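Cytochrome P450 (Picrophilus torridus, PDB 2RFB) binds heme b through an axial cysteine thiolate and, as in other cytochromes P450, probably acts as a monooxygenase that inserts one atom of molecular oxygen into organic substrates. Local coordinates at residues D10-V15 against Q256-L261; K87-K92 against L313-R318; N199-I204 against I319-K324; I232-H237 against D330-L335. One frame throughout, in Å; residues are numbered along the deposited sequence.

Contact 1 of 4, residues D10-V15 against Q256-L261; sequences DGAWHV and QVIVYL
Trp13 to Val15 and Val257 to Val259 pair as parallel strands in the small mixed sheet at one end of this P450, where strand 12-15 lies between strands 7-9 and 256-259. Four backbone bonds join them. Trp13 N donates to Gln256 O (2.9 Å) and Trp13 O accepts from Ile258 N (2.8 Å); Val15 N then reaches Ile258 O, and Tyr260 N continues the pattern to Val15 O. On one face the methyl of Ala12 rests against Ile258 CG1 (3.6 Å), and Gln256 CG, anti to the backbone N (chi1 -180°), is laid beside it; the other carries Trp13, Val257, Val15 and Val259, where Val15 CB meets Val259 CG2 at 4.0 Å. The polar link between side chains is His14 ND1 to Tyr260 OH, a short hydrogen bond of 2.5 Å at the edge of the imidazole. The two rings meet rim to rim, planes 36° apart, neither over the other's face. His14 NE2 bonds to Tyr9 O, so both ring nitrogens are held and the imidazole's rotation is fixed. A phenylalanine in place of Tyr260 would probably leave His14 ND1 without this mate, so that the imidazole loses one of its two polar anchors. Helix 18-26 packs on the Val15 and Val259 face, strand 249-251 touches Trp13 and Val257, and Phe234 lies against Ile258 and Tyr260.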
# COMPACT_ATOMS: atom_id res chain seq x y z
N ASP A 10 24.07 2.93 -10.99
CA ASP A 10 23.35 4.17 -10.63
C ASP A 10 23.37 4.49 -9.12
O ASP A 10 22.34 4.85 -8.57
CB ASP A 10 21.91 4.14 -11.15
CG ASP A 10 21.84 4.20 -12.67
OD1 ASP A 10 20.73 4.35 -13.25
OD2 ASP A 10 22.92 4.11 -13.29
N GLY A 11 24.52 4.34 -8.48
CA GLY A 11 24.66 4.58 -7.03
C GLY A 11 23.98 3.64 -6.00
O GLY A 11 24.03 3.93 -4.80
N ALA A 12 23.36 2.53 -6.45
CA ALA A 12 22.76 1.57 -5.53
C ALA A 12 22.98 0.11 -5.94
O ALA A 12 23.27 -0.19 -7.09
CB ALA A 12 21.23 1.84 -5.38
N TRP A 13 22.82 -0.80 -4.99
CA TRP A 13 22.87 -2.22 -5.25
C TRP A 13 21.48 -2.48 -5.65
O TRP A 13 20.60 -1.87 -5.10
CB TRP A 13 23.23 -3.03 -4.00
CG TRP A 13 24.69 -2.97 -3.65
CD1 TRP A 13 25.28 -2.16 -2.72
CD2 TRP A 13 25.76 -3.78 -4.21
NE1 TRP A 13 26.65 -2.38 -2.69
CE2 TRP A 13 26.97 -3.36 -3.59
CE3 TRP A 13 25.80 -4.79 -5.18
CZ2 TRP A 13 28.20 -3.93 -3.90
CZ3 TRP A 13 27.04 -5.34 -5.50
CH2 TRP A 13 28.21 -4.93 -4.85
N HIS A 14 21.27 -3.35 -6.64
CA HIS A 14 19.92 -3.87 -6.91
C HIS A 14 19.81 -5.34 -6.55
O HIS A 14 20.71 -6.14 -6.90
CB HIS A 14 19.55 -3.60 -8.36
CG HIS A 14 19.76 -2.17 -8.74
ND1 HIS A 14 18.71 -1.30 -9.00
CD2 HIS A 14 20.90 -1.43 -8.83
CE1 HIS A 14 19.21 -0.11 -9.27
NE2 HIS A 14 20.53 -0.16 -9.17
N VAL A 15 18.75 -5.67 -5.82
CA VAL A 15 18.57 -7.00 -5.21
C VAL A 15 17.29 -7.60 -5.67
O VAL A 15 16.20 -7.01 -5.49
CB VAL A 15 18.60 -6.90 -3.68
CG1 VAL A 15 18.34 -8.26 -3.00
CG2 VAL A 15 19.98 -6.35 -3.23
N GLN A 256 23.43 2.51 -0.79
CA GLN A 256 22.01 2.34 -0.97
C GLN A 256 21.74 0.93 -1.55
O GLN A 256 22.51 0.39 -2.35
CB GLN A 256 21.46 3.40 -1.91
CG GLN A 256 19.98 3.26 -2.13
CD GLN A 256 19.43 4.35 -3.02
OE1 GLN A 256 20.17 5.23 -3.47
NE2 GLN A 256 18.13 4.30 -3.28
N VAL A 257 20.64 0.35 -1.11
CA VAL A 257 20.27 -1.01 -1.44
C VAL A 257 18.84 -1.03 -1.89
O VAL A 257 17.93 -0.75 -1.09
CB VAL A 257 20.41 -1.91 -0.23
CG1 VAL A 257 19.92 -3.28 -0.57
CG2 VAL A 257 21.88 -2.01 0.16
N ILE A 258 18.62 -1.31 -3.16
CA ILE A 258 17.25 -1.33 -3.67
C ILE A 258 16.80 -2.79 -3.89
O ILE A 258 17.47 -3.58 -4.54
CB ILE A 258 17.09 -0.57 -5.01
CG1 ILE A 258 17.77 0.81 -4.99
CG2 ILE A 258 15.59 -0.49 -5.38
CD1 ILE A 258 17.50 1.70 -6.30
N VAL A 259 15.62 -3.09 -3.42
CA VAL A 259 15.12 -4.41 -3.25
C VAL A 259 13.84 -4.51 -4.12
O VAL A 259 12.94 -3.64 -4.03
CB VAL A 259 14.91 -4.53 -1.74
CG1 VAL A 259 13.57 -4.92 -1.38
CG2 VAL A 259 16.03 -5.37 -1.08
N TYR A 260 13.80 -5.52 -5.01
CA TYR A 260 12.75 -5.64 -6.00
C TYR A 260 11.75 -6.71 -5.65
O TYR A 260 12.02 -7.86 -5.86
CB TYR A 260 13.32 -5.88 -7.38
CG TYR A 260 14.08 -4.69 -7.92
CD1 TYR A 260 15.31 -4.35 -7.41
CD2 TYR A 260 13.57 -3.92 -8.97
CE1 TYR A 260 16.01 -3.26 -7.90
CE2 TYR A 260 14.27 -2.80 -9.48
CZ TYR A 260 15.47 -2.49 -8.94
OH TYR A 260 16.20 -1.43 -9.43
N LEU A 261 10.57 -6.29 -5.19
CA LEU A 261 9.55 -7.20 -4.64
C LEU A 261 8.87 -7.98 -5.74
O LEU A 261 8.59 -9.17 -5.61
CB LEU A 261 8.45 -6.40 -3.89
CG LEU A 261 8.95 -5.43 -2.81
CD1 LEU A 261 7.76 -4.71 -2.17
CD2 LEU A 261 9.87 -6.10 -1.72

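Contact 2 of 4, residues K87-K92 against L313-R318; sequences KNIDNK and LNHFKR. With SO4 (sulfate ion), chain D.
His315 and Phe316, at the C-terminal end of helix 298-315, face Ile89 and Asp90 of the loop between helices 75-86 and 94-99. Ile89 and Phe316 cross at about a right angle, the methyl CG2 of Ile89 reaching Phe316 CZ at 3.6 Å. Chi1 of -158° sets Ile89 CG1 anti to the backbone N and turns CG2 into the place between the backbone N and the carbonyl carbon, from which it touches the ring. Asp90 slides past Phe316 in the opposite direction, its carboxylate plane 66° from the ring and OD1 3.5 Å from Phe316 CE1. His315 turns an edge to one face of Phe316, its ND1 3.7 Å above the centre of the phenyl ring. His315 NE2 lies 3.5 Å from Lys87 O. An alanine in place of His315 would probably remove the imidazole edge from over Phe316 and open a gap there. Lys92 N bonds to Ile89 O, closing a type II turn that presents Asp90, and a sulfate, probably from the crystallisation liquor, sits near Lys317 N and Phe316. Ile89 also packs on Ile94 and Tyr98 of helix 94-99. With no hydrogen bond across the segments, the contact rests on the Ile89 methyl against Phe316 and the imidazole edge over the phenyl face; any attraction between Asp90 and His315 is doubtful, their closest atoms being too near in the model.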
# COMPACT_ATOMS: atom_id res chain seq x y z
N LYS A 87 -22.43 0.46 -7.89
CA LYS A 87 -23.84 0.42 -8.33
C LYS A 87 -24.06 0.81 -9.77
O LYS A 87 -24.93 0.26 -10.45
CB LYS A 87 -24.67 1.42 -7.51
CG LYS A 87 -25.63 0.85 -6.50
CD LYS A 87 -26.37 2.02 -5.84
CE LYS A 87 -27.37 1.55 -4.81
NZ LYS A 87 -28.47 2.57 -4.62
N ASN A 88 -23.28 1.78 -10.21
CA ASN A 88 -23.60 2.57 -11.38
C ASN A 88 -22.30 3.02 -11.97
O ASN A 88 -22.05 4.22 -12.16
CB ASN A 88 -24.38 3.80 -10.93
CG ASN A 88 -23.74 4.48 -9.71
OD1 ASN A 88 -22.68 4.05 -9.20
ND2 ASN A 88 -24.42 5.53 -9.21
N ILE A 89 -21.43 2.06 -12.23
CA ILE A 89 -20.10 2.37 -12.63
C ILE A 89 -20.00 2.07 -14.09
O ILE A 89 -19.14 2.60 -14.77
CB ILE A 89 -19.10 1.53 -11.83
CG1 ILE A 89 -17.74 2.18 -11.81
CG2 ILE A 89 -19.00 0.12 -12.37
CD1 ILE A 89 -16.79 1.29 -11.15
N ASP A 90 -20.89 1.21 -14.58
CA ASP A 90 -20.82 0.76 -15.95
C ASP A 90 -20.43 1.88 -16.90
O ASP A 90 -20.91 3.02 -16.79
CB ASP A 90 -22.16 0.14 -16.36
CG ASP A 90 -22.53 -1.05 -15.51
OD1 ASP A 90 -22.17 -2.20 -15.89
OD2 ASP A 90 -23.12 -0.79 -14.42
N ASN A 91 -19.53 1.54 -17.82
CA ASN A 91 -19.09 2.44 -18.89
C ASN A 91 -18.11 3.50 -18.48
O ASN A 91 -17.61 4.23 -19.33
CB ASN A 91 -20.27 3.13 -19.52
CG ASN A 91 -20.77 2.40 -20.70
OD1 ASN A 91 -20.09 2.35 -21.74
ND2 ASN A 91 -21.97 1.83 -20.58
N LYS A 92 -17.83 3.57 -17.18
CA LYS A 92 -16.97 4.60 -16.62
C LYS A 92 -15.60 4.10 -16.36
O LYS A 92 -15.35 2.90 -16.49
CB LYS A 92 -17.56 5.14 -15.32
CG LYS A 92 -18.82 5.96 -15.59
CD LYS A 92 -19.57 6.25 -14.34
CE LYS A 92 -20.87 6.94 -14.72
NZ LYS A 92 -21.39 7.76 -13.59
N LEU A 313 -16.86 -8.97 -9.22
CA LEU A 313 -17.28 -10.19 -9.89
C LEU A 313 -18.78 -10.36 -9.96
O LEU A 313 -19.27 -10.92 -10.96
CB LEU A 313 -16.57 -11.41 -9.31
CG LEU A 313 -15.08 -11.54 -9.66
CD1 LEU A 313 -14.48 -12.69 -8.87
CD2 LEU A 313 -14.94 -11.84 -11.10
N ASN A 314 -19.54 -9.87 -8.97
CA ASN A 314 -21.01 -10.03 -9.02
C ASN A 314 -21.73 -8.95 -9.84
O ASN A 314 -22.91 -9.07 -10.12
CB ASN A 314 -21.62 -10.08 -7.61
CG ASN A 314 -21.31 -11.38 -6.88
OD1 ASN A 314 -20.40 -11.43 -6.05
ND2 ASN A 314 -22.05 -12.42 -7.18
N HIS A 315 -21.03 -7.87 -10.17
CA HIS A 315 -21.62 -6.79 -10.92
C HIS A 315 -21.51 -7.00 -12.43
O HIS A 315 -22.44 -6.72 -13.16
CB HIS A 315 -21.01 -5.44 -10.51
CG HIS A 315 -21.80 -4.27 -11.00
ND1 HIS A 315 -21.49 -3.61 -12.17
CD2 HIS A 315 -22.94 -3.71 -10.53
CE1 HIS A 315 -22.40 -2.66 -12.38
NE2 HIS A 315 -23.29 -2.70 -11.41
N PHE A 316 -20.38 -7.51 -12.90
CA PHE A 316 -20.18 -7.76 -14.33
C PHE A 316 -20.35 -9.25 -14.72
O PHE A 316 -19.98 -10.12 -13.97
CB PHE A 316 -18.80 -7.22 -14.76
CG PHE A 316 -18.60 -5.75 -14.47
CD1 PHE A 316 -19.21 -4.77 -15.25
CD2 PHE A 316 -17.80 -5.35 -13.39
CE1 PHE A 316 -19.02 -3.40 -14.96
CE2 PHE A 316 -17.61 -3.99 -13.10
CZ PHE A 316 -18.20 -3.02 -13.88
N LYS A 317 -20.91 -9.54 -15.89
CA LYS A 317 -20.99 -10.93 -16.36
C LYS A 317 -19.71 -11.30 -17.13
O LYS A 317 -19.21 -12.42 -17.04
CB LYS A 317 -22.23 -11.16 -17.26
CG LYS A 317 -23.58 -11.36 -16.52
CD LYS A 317 -24.74 -11.79 -17.51
CE LYS A 317 -25.44 -10.59 -18.21
NZ LYS A 317 -26.63 -10.94 -19.16
N ARG A 318 -19.21 -10.32 -17.89
CA ARG A 318 -18.05 -10.49 -18.74
C ARG A 318 -17.10 -9.35 -18.37
O ARG A 318 -17.54 -8.20 -18.17
CB ARG A 318 -18.46 -10.40 -20.23
CG ARG A 318 -19.27 -11.61 -20.77
CD ARG A 318 -19.70 -11.44 -22.27
NE ARG A 318 -20.87 -12.25 -22.66
CZ ARG A 318 -21.48 -12.23 -23.85
NH1 ARG A 318 -21.03 -11.44 -24.84
NH2 ARG A 318 -22.56 -12.99 -24.08
S SO4 D . -22.49 -6.89 -17.55
O1 SO4 D . -21.21 -6.97 -18.27
O2 SO4 D . -23.59 -6.94 -18.53
O3 SO4 D . -22.68 -8.07 -16.69
O4 SO4 D . -22.53 -5.68 -16.71

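Contact 3 of 4, residues N199-I204 against I319-K324; sequences NMIRVI and IKIDYK
Ile201 and Ile204 of helix 175-206, the longest helix of this P450 fold, pack against Ile319 and Ile321 of the loop that follows helix 298-315. The close part is a cluster of branched methyls. Ile204 CG2 touches Ile319 CB at 3.9 Å, and Ile319 CG2 is wedged between that methyl and Ile201 CG2, which lies 4.0 Å from it. Ile201 and Ile319 cross at about a right angle. Ile321 lays its CD1 on the helix backbone, 3.8 Å from Arg202 CA; chi2 of 177° stretches the chain out to get there. Ile312 of helix 298-315 packs on both Ile201 and Ile319, extending the apolar patch.

The outer side is looser. Tyr323 approaches the helix with its hydroxyl, OH lying 4.5 Å from Arg202 CG, and its ring carries Ile321 CG2 against one face. The polar ends turn to other partners: Tyr323 OH bonds to Tyr337 OH, while Arg202 forms a salt bridge with Glu206 and a cation-pi contact with Tyr229. Beyond, Asp322 OD1 accepts from Lys324 N in an Asx turn. No hydrogen bond joins the two segments, so the fit between them depends on the shapes of aliphatic branches, although Asp205, just past the helical segment, accepts from Ile321 N.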
# COMPACT_ATOMS: atom_id res chain seq x y z
N ASN A 199 -5.22 -4.35 -10.72
CA ASN A 199 -4.48 -5.53 -11.07
C ASN A 199 -5.32 -6.84 -10.93
O ASN A 199 -5.13 -7.78 -11.74
CB ASN A 199 -3.19 -5.62 -10.27
CG ASN A 199 -2.21 -4.45 -10.56
OD1 ASN A 199 -2.36 -3.71 -11.54
ND2 ASN A 199 -1.26 -4.26 -9.66
N MET A 200 -6.26 -6.91 -9.98
CA MET A 200 -7.17 -8.08 -9.94
C MET A 200 -8.07 -8.11 -11.17
O MET A 200 -8.48 -9.20 -11.65
CB MET A 200 -8.05 -8.11 -8.70
CG MET A 200 -7.23 -8.02 -7.38
SD MET A 200 -8.28 -8.46 -6.00
CE MET A 200 -9.29 -7.00 -5.83
N ILE A 201 -8.37 -6.93 -11.72
CA ILE A 201 -9.29 -6.90 -12.85
C ILE A 201 -8.46 -7.42 -14.04
O ILE A 201 -8.94 -8.20 -14.84
CB ILE A 201 -9.92 -5.48 -13.07
CG1 ILE A 201 -10.91 -5.17 -11.96
CG2 ILE A 201 -10.57 -5.34 -14.46
CD1 ILE A 201 -11.26 -3.69 -11.80
N ARG A 202 -7.20 -7.02 -14.10
CA ARG A 202 -6.32 -7.55 -15.11
C ARG A 202 -6.14 -9.10 -15.03
O ARG A 202 -6.07 -9.80 -16.05
CB ARG A 202 -4.98 -6.84 -14.98
CG ARG A 202 -3.98 -7.28 -15.95
CD ARG A 202 -2.75 -6.44 -15.82
NE ARG A 202 -1.72 -6.95 -16.74
CZ ARG A 202 -0.45 -6.57 -16.71
NH1 ARG A 202 -0.03 -5.66 -15.83
NH2 ARG A 202 0.40 -7.08 -17.56
N VAL A 203 -6.05 -9.67 -13.85
CA VAL A 203 -5.93 -11.14 -13.82
C VAL A 203 -7.20 -11.71 -14.46
O VAL A 203 -7.11 -12.60 -15.33
CB VAL A 203 -5.74 -11.71 -12.39
CG1 VAL A 203 -5.90 -13.26 -12.40
CG2 VAL A 203 -4.43 -11.25 -11.80
N ILE A 204 -8.36 -11.21 -14.04
CA ILE A 204 -9.63 -11.75 -14.54
C ILE A 204 -9.70 -11.65 -16.08
O ILE A 204 -9.96 -12.65 -16.75
CB ILE A 204 -10.86 -11.04 -13.96
CG1 ILE A 204 -10.91 -11.15 -12.42
CG2 ILE A 204 -12.12 -11.63 -14.59
CD1 ILE A 204 -10.94 -12.59 -11.91
N ILE A 319 -15.82 -9.69 -18.23
CA ILE A 319 -14.80 -8.70 -17.88
C ILE A 319 -13.65 -8.70 -18.91
O ILE A 319 -12.74 -9.47 -18.80
CB ILE A 319 -14.29 -8.95 -16.41
CG1 ILE A 319 -15.46 -8.73 -15.45
CG2 ILE A 319 -13.03 -8.10 -16.03
CD1 ILE A 319 -15.10 -8.69 -14.01
N LYS A 320 -13.75 -7.85 -19.94
CA LYS A 320 -12.66 -7.57 -20.90
C LYS A 320 -12.19 -6.14 -20.70
O LYS A 320 -12.99 -5.21 -20.67
CB LYS A 320 -13.12 -7.67 -22.37
CG LYS A 320 -13.89 -8.92 -22.78
CD LYS A 320 -14.69 -8.67 -24.07
CE LYS A 320 -15.84 -9.72 -24.25
NZ LYS A 320 -16.78 -9.82 -23.04
N ILE A 321 -10.89 -5.95 -20.60
CA ILE A 321 -10.36 -4.61 -20.46
C ILE A 321 -10.31 -3.98 -21.84
O ILE A 321 -9.83 -4.59 -22.76
CB ILE A 321 -8.97 -4.62 -19.86
CG1 ILE A 321 -9.05 -4.90 -18.35
CG2 ILE A 321 -8.24 -3.30 -20.20
CD1 ILE A 321 -7.66 -5.01 -17.60
N ASP A 322 -10.82 -2.77 -21.99
CA ASP A 322 -10.70 -2.11 -23.29
C ASP A 322 -9.36 -1.41 -23.44
O ASP A 322 -9.19 -0.32 -22.93
CB ASP A 322 -11.82 -1.12 -23.54
CG ASP A 322 -11.73 -0.47 -24.90
OD1 ASP A 322 -10.67 -0.54 -25.57
OD2 ASP A 322 -12.74 0.12 -25.32
N TYR A 323 -8.45 -1.99 -24.19
CA TYR A 323 -7.10 -1.47 -24.27
C TYR A 323 -6.87 -0.29 -25.22
O TYR A 323 -5.75 0.25 -25.27
CB TYR A 323 -6.10 -2.61 -24.60
CG TYR A 323 -5.66 -3.27 -23.32
CD1 TYR A 323 -6.13 -4.53 -22.97
CD2 TYR A 323 -4.85 -2.59 -22.43
CE1 TYR A 323 -5.75 -5.10 -21.78
CE2 TYR A 323 -4.46 -3.17 -21.24
CZ TYR A 323 -4.93 -4.41 -20.93
OH TYR A 323 -4.55 -4.98 -19.75
N LYS A 324 -7.91 0.10 -25.97
CA LYS A 324 -7.86 1.28 -26.80
C LYS A 324 -8.16 2.55 -25.98
O LYS A 324 -8.12 3.66 -26.52
CB LYS A 324 -8.86 1.15 -27.96
CG LYS A 324 -8.35 0.29 -29.09
CD LYS A 324 -9.47 -0.06 -30.06
CE LYS A 324 -8.96 -0.93 -31.23
NZ LYS A 324 -8.79 -2.33 -30.77

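Contact 4 of 4, residues I232-H237 against D330-L335; sequences IQFLPH and DNKMVL. With HEM (protoporphyrin IX containing Fe), chain G.
Gln233 and Met333 are tied by a backbone hydrogen bond where two loops of the P450 fold meet beside the heme, next to a single beta bridge between Ile232 and Val334; residues Asn331 to Val334 form a type I turn. In that bond Gln233 N donates to Met333 O at 2.8 Å, from 38° above the carbonyl plane.

The aromatic contacts gather on Phe234. Met333 crosses its ring at about a right angle, with CG over the centre of one face and CB in an off-centre CH-pi contact. The sulfur lies obliquely, SD 4.8 Å from the ring centroid, a Met-aromatic contact. Chi1 of -179° carries Met333 CG anti to the backbone N and onto the ring. Lys332 CG comes in the ring plane, at the edge, 3.9 Å from Phe234 CE2.

As an apolar touch, Met333 CE reaches Pro236 CD at 3.9 Å. The polar amide of Gln233, whose chain is bent at chi2, is held by Ser230 O, while Gln233 NE2 lies 3.8 Å from Leu335 CD2. The inner side of the first loop belongs to the heme pocket: Leu235 CD1 lies near the propionate carbon CGA, and Ile232 CD1 sits 3.6 Å from the heme meso carbon CHB.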
# COMPACT_ATOMS: atom_id res chain seq x y z
N ILE A 232 3.49 -2.56 -5.52
CA ILE A 232 4.81 -1.94 -5.34
C ILE A 232 5.91 -2.85 -5.87
O ILE A 232 6.09 -3.97 -5.39
CB ILE A 232 5.07 -1.60 -3.84
CG1 ILE A 232 3.99 -0.56 -3.40
CG2 ILE A 232 6.53 -1.06 -3.64
CD1 ILE A 232 4.21 -0.02 -2.01
N GLN A 233 6.65 -2.35 -6.86
CA GLN A 233 7.63 -3.17 -7.56
C GLN A 233 8.99 -3.21 -6.92
O GLN A 233 9.70 -4.24 -7.01
CB GLN A 233 7.73 -2.73 -9.03
CG GLN A 233 6.46 -3.03 -9.85
CD GLN A 233 6.31 -4.53 -10.11
OE1 GLN A 233 7.11 -5.13 -10.84
NE2 GLN A 233 5.30 -5.14 -9.49
N PHE A 234 9.39 -2.09 -6.30
CA PHE A 234 10.65 -2.03 -5.54
C PHE A 234 10.59 -1.02 -4.41
O PHE A 234 9.72 -0.15 -4.39
CB PHE A 234 11.86 -1.82 -6.44
CG PHE A 234 11.90 -0.49 -7.16
CD1 PHE A 234 12.52 0.62 -6.60
CD2 PHE A 234 11.35 -0.36 -8.45
CE1 PHE A 234 12.62 1.86 -7.29
CE2 PHE A 234 11.44 0.84 -9.13
CZ PHE A 234 12.07 1.98 -8.52
N LEU A 235 11.48 -1.19 -3.42
CA LEU A 235 11.62 -0.26 -2.30
C LEU A 235 13.03 0.29 -2.45
O LEU A 235 13.97 -0.46 -2.27
CB LEU A 235 11.58 -1.02 -1.00
CG LEU A 235 10.26 -1.72 -0.83
CD1 LEU A 235 10.34 -2.59 0.43
CD2 LEU A 235 9.08 -0.67 -0.73
N PRO A 236 13.16 1.58 -2.78
CA PRO A 236 14.51 2.14 -3.01
C PRO A 236 15.29 2.55 -1.76
O PRO A 236 16.51 2.79 -1.85
CB PRO A 236 14.24 3.39 -3.89
CG PRO A 236 12.84 3.83 -3.57
CD PRO A 236 12.09 2.58 -3.01
N HIS A 237 14.64 2.65 -0.61
CA HIS A 237 15.33 3.30 0.51
C HIS A 237 15.80 2.33 1.59
O HIS A 237 15.07 2.10 2.56
CB HIS A 237 14.45 4.43 1.09
CG HIS A 237 14.22 5.56 0.11
ND1 HIS A 237 15.25 6.16 -0.59
CD2 HIS A 237 13.08 6.15 -0.31
CE1 HIS A 237 14.76 7.09 -1.39
NE2 HIS A 237 13.44 7.12 -1.23
N ASP A 330 2.77 4.90 -15.84
CA ASP A 330 4.14 5.01 -16.34
C ASP A 330 5.27 4.76 -15.31
O ASP A 330 6.38 4.39 -15.71
CB ASP A 330 4.33 6.34 -17.08
CG ASP A 330 3.16 7.35 -16.80
OD1 ASP A 330 2.28 7.09 -15.88
OD2 ASP A 330 3.13 8.40 -17.51
N ASN A 331 5.00 4.93 -14.01
CA ASN A 331 6.04 4.88 -13.00
C ASN A 331 6.59 3.44 -12.77
O ASN A 331 5.82 2.51 -12.49
CB ASN A 331 5.50 5.52 -11.73
CG ASN A 331 6.51 5.52 -10.55
OD1 ASN A 331 6.17 5.96 -9.44
ND2 ASN A 331 7.73 5.02 -10.77
N LYS A 332 7.90 3.23 -12.85
CA LYS A 332 8.42 1.86 -12.73
C LYS A 332 8.38 1.28 -11.32
O LYS A 332 8.41 0.08 -11.11
CB LYS A 332 9.78 1.72 -13.38
CG LYS A 332 10.92 2.45 -12.66
CD LYS A 332 12.17 2.67 -13.60
CE LYS A 332 13.52 2.55 -12.77
NZ LYS A 332 13.85 1.16 -12.17
N MET A 333 8.26 2.15 -10.34
CA MET A 333 8.22 1.72 -8.97
C MET A 333 6.89 1.03 -8.56
O MET A 333 6.85 0.33 -7.57
CB MET A 333 8.48 2.91 -8.07
CG MET A 333 8.49 2.55 -6.60
SD MET A 333 9.15 3.96 -5.60
CE MET A 333 8.43 3.39 -3.99
N VAL A 334 5.82 1.22 -9.33
CA VAL A 334 4.50 0.67 -8.93
C VAL A 334 3.90 -0.00 -10.15
O VAL A 334 4.43 0.14 -11.26
CB VAL A 334 3.54 1.77 -8.39
CG1 VAL A 334 4.19 2.57 -7.26
CG2 VAL A 334 3.08 2.69 -9.53
N LEU A 335 2.81 -0.73 -9.98
CA LEU A 335 2.21 -1.38 -11.11
C LEU A 335 0.68 -1.30 -11.04
O LEU A 335 0.04 -1.82 -10.10
CB LEU A 335 2.69 -2.83 -11.19
CG LEU A 335 2.03 -3.76 -12.24
CD1 LEU A 335 2.24 -3.25 -13.68
CD2 LEU A 335 2.49 -5.21 -12.11
CHA HEM G . 4.49 -0.38 4.71
CHB HEM G . 3.11 -2.45 0.46
CHC HEM G . -1.54 -1.14 1.57
CHD HEM G . -0.10 1.53 5.40
C1A HEM G . 4.49 -1.08 3.50
C2A HEM G . 5.64 -1.73 2.91
C3A HEM G . 5.22 -2.30 1.73
C4A HEM G . 3.83 -2.02 1.61
CMA HEM G . 5.98 -3.15 0.59
CAA HEM G . 7.07 -1.75 3.54
CBA HEM G . 7.94 -0.56 3.08
CGA HEM G . 9.29 -0.82 3.68
O1A HEM G . 9.57 -1.97 4.19
O2A HEM G . 10.10 0.13 3.66
C1B HEM G . 1.71 -2.30 0.40
C2B HEM G . 0.80 -2.92 -0.54
C3B HEM G . -0.45 -2.49 -0.16
C4B HEM G . -0.34 -1.65 0.97
CMB HEM G . 1.31 -3.86 -1.72
CAB HEM G . -1.97 -2.65 -0.65
CBB HEM G . -2.43 -3.73 -1.47
C1C HEM G . -1.68 -0.35 2.77
C2C HEM G . -2.84 0.19 3.50
C3C HEM G . -2.36 0.92 4.54
C4C HEM G . -0.96 0.91 4.48
CMC HEM G . -4.41 0.04 3.27
CAC HEM G . -3.19 1.67 5.66
CBC HEM G . -3.01 2.97 5.94
C1D HEM G . 1.29 1.24 5.56
C2D HEM G . 2.16 1.78 6.58
C3D HEM G . 3.55 1.18 6.31
C4D HEM G . 3.38 0.33 5.20
CMD HEM G . 1.81 2.80 7.72
CAD HEM G . 4.93 1.35 7.02
CBD HEM G . 4.96 0.36 8.21
CGD HEM G . 6.26 0.49 8.96
O1D HEM G . 7.21 1.10 8.39
O2D HEM G . 6.34 -0.02 10.11
NA HEM G . 3.38 -1.29 2.68
NB HEM G . 0.96 -1.54 1.35
NC HEM G . -0.55 0.12 3.44
ND HEM G . 2.06 0.37 4.74
FE HEM G . 1.42 -0.71 3.22

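How the contacts relate
Contact 1 and contact 3 are partly buried, whereas contacts 2 and 4 lie at the surface, contact 4 nonetheless reaching the heme. Contacts 1 and 4 adjoin: Gln256 NE2 meets Pro236 O, and Val259 O meets Leu235 N, so strand 256-259 is also tied to the heme-side loop. Contacts 2 and 3 share the chain that leaves helix 298-315, with Leu313 touching Ile204 and Ile319. Asn199 ND2 to Leu335 O joins contact 3 to contact 4. Backbone pairing dominates contact 1 and dwindles to one bond in contact 4; contact 3 is aliphatic, and contact 2, on the opposite side of the chain's centre from contact 1, mixes rings with a carboxylate.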